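Local coordinates for enoyl-CoA hydratase carB homologue (Streptomyces cattleya, PDB 5O34), which probably acts as a crotonase-family enzyme of the carboxymethylproline synthase (CarB) type in the biosynthesis of the carbapenem antibiotic thienamycin, at residues M74-T78 and D130-T134. Residues are numbered along the deposited sequence.
Sequences MRELT and DLYTT
Two α-helical turns (phi -60 to -71°, psi -34 to -52°) run nearly parallel, their axes 9.2 Å apart at closest approach and crossing at +21°, with T78 opposite L131 (CA to CA 5.0 Å). M74 (chi1 m, chi2 t) touches L131 CD2 with CG at 4.1 Å, while its end leads away toward W124 and I128. R75 points away and E76 lies out of reach. L77 (chi1 t, chi2 p) presses CG against CD1 of L131 (also t, p) at 3.7 Å, two branched apolar side chains packing in a buried contact. T78 is small enough for close approach: in the m rotamer its OG1 donates to M74 O (2.8 Å), satisfying the hydroxyl inside its own helix and letting it lie 3.3 Å from L131 CA, while CG2 meets T134 CG2 at 3.6 Å. D130 turns its carboxylate to R267 in a salt bridge. This buried, mainly apolar seam joins helices 71-86 and 120-137, which precede parallel strands 92-96 and 142-146, as neighbouring helices of the repeated ββα units in the crotonase fold.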
ATOM      1  N   MET A  74       8.494  -0.313 -28.145  1.00 65.03           N
ATOM      2  CA  MET A  74       7.454   0.189 -27.238  1.00 64.16           C
ATOM      3  C   MET A  74       6.148   0.473 -27.983  1.00 65.75           C
ATOM      4  O   MET A  74       5.086   0.012 -27.549  1.00 65.18           O
ATOM      5  CB  MET A  74       7.915   1.462 -26.532  1.00 66.62           C
ATOM      6  CG  MET A  74       9.020   1.241 -25.538  1.00 70.68           C
ATOM      7  SD  MET A  74       9.910   2.805 -25.351  1.00 76.16           S
ATOM      8  CE  MET A  74      11.540   2.227 -24.811  1.00 72.96           C
ATOM      9  N   ARG A  75       6.238   1.182 -29.130  1.00 61.00           N
ATOM     10  CA  ARG A  75       5.097   1.556 -29.972  1.00 60.12           C
ATOM     11  C   ARG A  75       4.375   0.341 -30.539  1.00 62.76           C
ATOM     12  O   ARG A  75       3.142   0.351 -30.621  1.00 61.20           O
ATOM     13  CB  ARG A  75       5.531   2.500 -31.106  1.00 61.20           C
ATOM     14  CG  ARG A  75       5.778   3.939 -30.670  1.00 69.47           C
ATOM     15  CD  ARG A  75       6.102   4.835 -31.853  1.00 79.81           C
ATOM     16  NE  ARG A  75       7.437   5.422 -31.722  1.00 90.24           N
ATOM     17  CZ  ARG A  75       8.502   5.052 -32.431  1.00103.67           C
ATOM     18  NH1 ARG A  75       8.397   4.103 -33.356  1.00 90.36           N
ATOM     19  NH2 ARG A  75       9.672   5.642 -32.236  1.00 90.90           N
ATOM     20  N   GLU A  76       5.137  -0.703 -30.923  1.00 60.18           N
ATOM     21  CA  GLU A  76       4.568  -1.943 -31.458  1.00 60.56           C
ATOM     22  C   GLU A  76       3.782  -2.679 -30.370  1.00 61.27           C
ATOM     23  O   GLU A  76       2.655  -3.113 -30.626  1.00 60.48           O
ATOM     24  CB  GLU A  76       5.654  -2.846 -32.059  1.00 62.82           C
ATOM     25  CG  GLU A  76       5.148  -3.663 -33.238  1.00 80.78           C
ATOM     26  CD  GLU A  76       5.735  -5.054 -33.399  1.00111.59           C
ATOM     27  OE1 GLU A  76       6.981  -5.184 -33.392  1.00114.49           O
ATOM     28  OE2 GLU A  76       4.946  -6.011 -33.584  1.00108.53           O
ATOM     29  N   LEU A  77       4.354  -2.754 -29.143  1.00 56.16           N
ATOM     30  CA  LEU A  77       3.716  -3.372 -27.979  1.00 54.98           C
ATOM     31  C   LEU A  77       2.442  -2.624 -27.600  1.00 56.15           C
ATOM     32  O   LEU A  77       1.418  -3.263 -27.349  1.00 55.28           O
ATOM     33  CB  LEU A  77       4.696  -3.489 -26.787  1.00 54.96           C
ATOM     34  CG  LEU A  77       4.224  -4.301 -25.557  1.00 59.80           C
ATOM     35  CD1 LEU A  77       3.711  -5.691 -25.939  1.00 60.10           C
ATOM     36  CD2 LEU A  77       5.325  -4.419 -24.526  1.00 61.44           C
ATOM     37  N   THR A  78       2.493  -1.274 -27.630  1.00 52.22           N
ATOM     38  CA  THR A  78       1.368  -0.359 -27.376  1.00 51.65           C
ATOM     39  C   THR A  78       0.237  -0.614 -28.391  1.00 55.84           C
ATOM     40  O   THR A  78      -0.926  -0.771 -27.990  1.00 54.93           O
ATOM     41  CB  THR A  78       1.870   1.098 -27.420  1.00 56.56           C
ATOM     42  OG1 THR A  78       2.898   1.268 -26.449  1.00 55.54           O
ATOM     43  CG2 THR A  78       0.770   2.117 -27.188  1.00 53.53           C
ATOM     44  N   ASP A 130       2.960   6.083 -22.823  1.00 51.27           N
ATOM     45  CA  ASP A 130       1.888   5.542 -23.669  1.00 50.91           C
ATOM     46  C   ASP A 130       1.810   4.022 -23.562  1.00 51.35           C
ATOM     47  O   ASP A 130       0.708   3.483 -23.550  1.00 51.32           O
ATOM     48  CB  ASP A 130       2.007   6.023 -25.133  1.00 53.12           C
ATOM     49  CG  ASP A 130       1.737   7.516 -25.355  1.00 64.94           C
ATOM     50  OD1 ASP A 130       1.627   8.268 -24.350  1.00 65.71           O
ATOM     51  OD2 ASP A 130       1.663   7.937 -26.534  1.00 70.57           O
ATOM     52  N   LEU A 131       2.967   3.347 -23.394  1.00 45.45           N
ATOM     53  CA  LEU A 131       3.014   1.901 -23.195  1.00 45.19           C
ATOM     54  C   LEU A 131       2.474   1.529 -21.809  1.00 48.45           C
ATOM     55  O   LEU A 131       1.565   0.701 -21.732  1.00 47.68           O
ATOM     56  CB  LEU A 131       4.428   1.317 -23.433  1.00 45.21           C
ATOM     57  CG  LEU A 131       4.638  -0.181 -23.086  1.00 49.63           C
ATOM     58  CD1 LEU A 131       3.705  -1.082 -23.869  1.00 49.41           C
ATOM     59  CD2 LEU A 131       6.073  -0.598 -23.301  1.00 51.21           C
ATOM     60  N   TYR A 132       2.985   2.169 -20.728  1.00 44.13           N
ATOM     61  CA  TYR A 132       2.521   1.868 -19.365  1.00 43.84           C
ATOM     62  C   TYR A 132       1.035   2.167 -19.179  1.00 49.29           C
ATOM     63  O   TYR A 132       0.329   1.363 -18.564  1.00 48.41           O
ATOM     64  CB  TYR A 132       3.359   2.581 -18.292  1.00 44.17           C
ATOM     65  CG  TYR A 132       4.846   2.288 -18.318  1.00 44.02           C
ATOM     66  CD1 TYR A 132       5.339   1.093 -18.850  1.00 46.16           C
ATOM     67  CD2 TYR A 132       5.755   3.164 -17.739  1.00 43.69           C
ATOM     68  CE1 TYR A 132       6.705   0.808 -18.851  1.00 44.33           C
ATOM     69  CE2 TYR A 132       7.118   2.874 -17.707  1.00 44.10           C
ATOM     70  CZ  TYR A 132       7.589   1.705 -18.283  1.00 48.62           C
ATOM     71  OH  TYR A 132       8.933   1.451 -18.314  1.00 51.72           O
ATOM     72  N   THR A 133       0.549   3.295 -19.749  1.00 46.89           N
ATOM     73  CA  THR A 133      -0.864   3.670 -19.644  1.00 46.77           C
ATOM     74  C   THR A 133      -1.775   2.717 -20.399  1.00 52.99           C
ATOM     75  O   THR A 133      -2.840   2.401 -19.867  1.00 53.44           O
ATOM     76  CB  THR A 133      -1.140   5.143 -20.016  1.00 49.76           C
ATOM     77  OG1 THR A 133      -0.592   5.451 -21.300  1.00 50.97           O
ATOM     78  CG2 THR A 133      -0.623   6.125 -18.959  1.00 43.20           C
ATOM     79  N   THR A 134      -1.370   2.225 -21.601  1.00 50.75           N
ATOM     80  CA  THR A 134      -2.224   1.318 -22.389  1.00 50.67           C
ATOM     81  C   THR A 134      -2.305  -0.076 -21.713  1.00 53.74           C
ATOM     82  O   THR A 134      -3.418  -0.554 -21.477  1.00 54.12           O
ATOM     83  CB  THR A 134      -1.847   1.297 -23.899  1.00 64.28           C
ATOM     84  OG1 THR A 134      -2.879   0.645 -24.637  1.00 68.23           O
ATOM     85  CG2 THR A 134      -0.543   0.583 -24.186  1.00 66.93           C
TER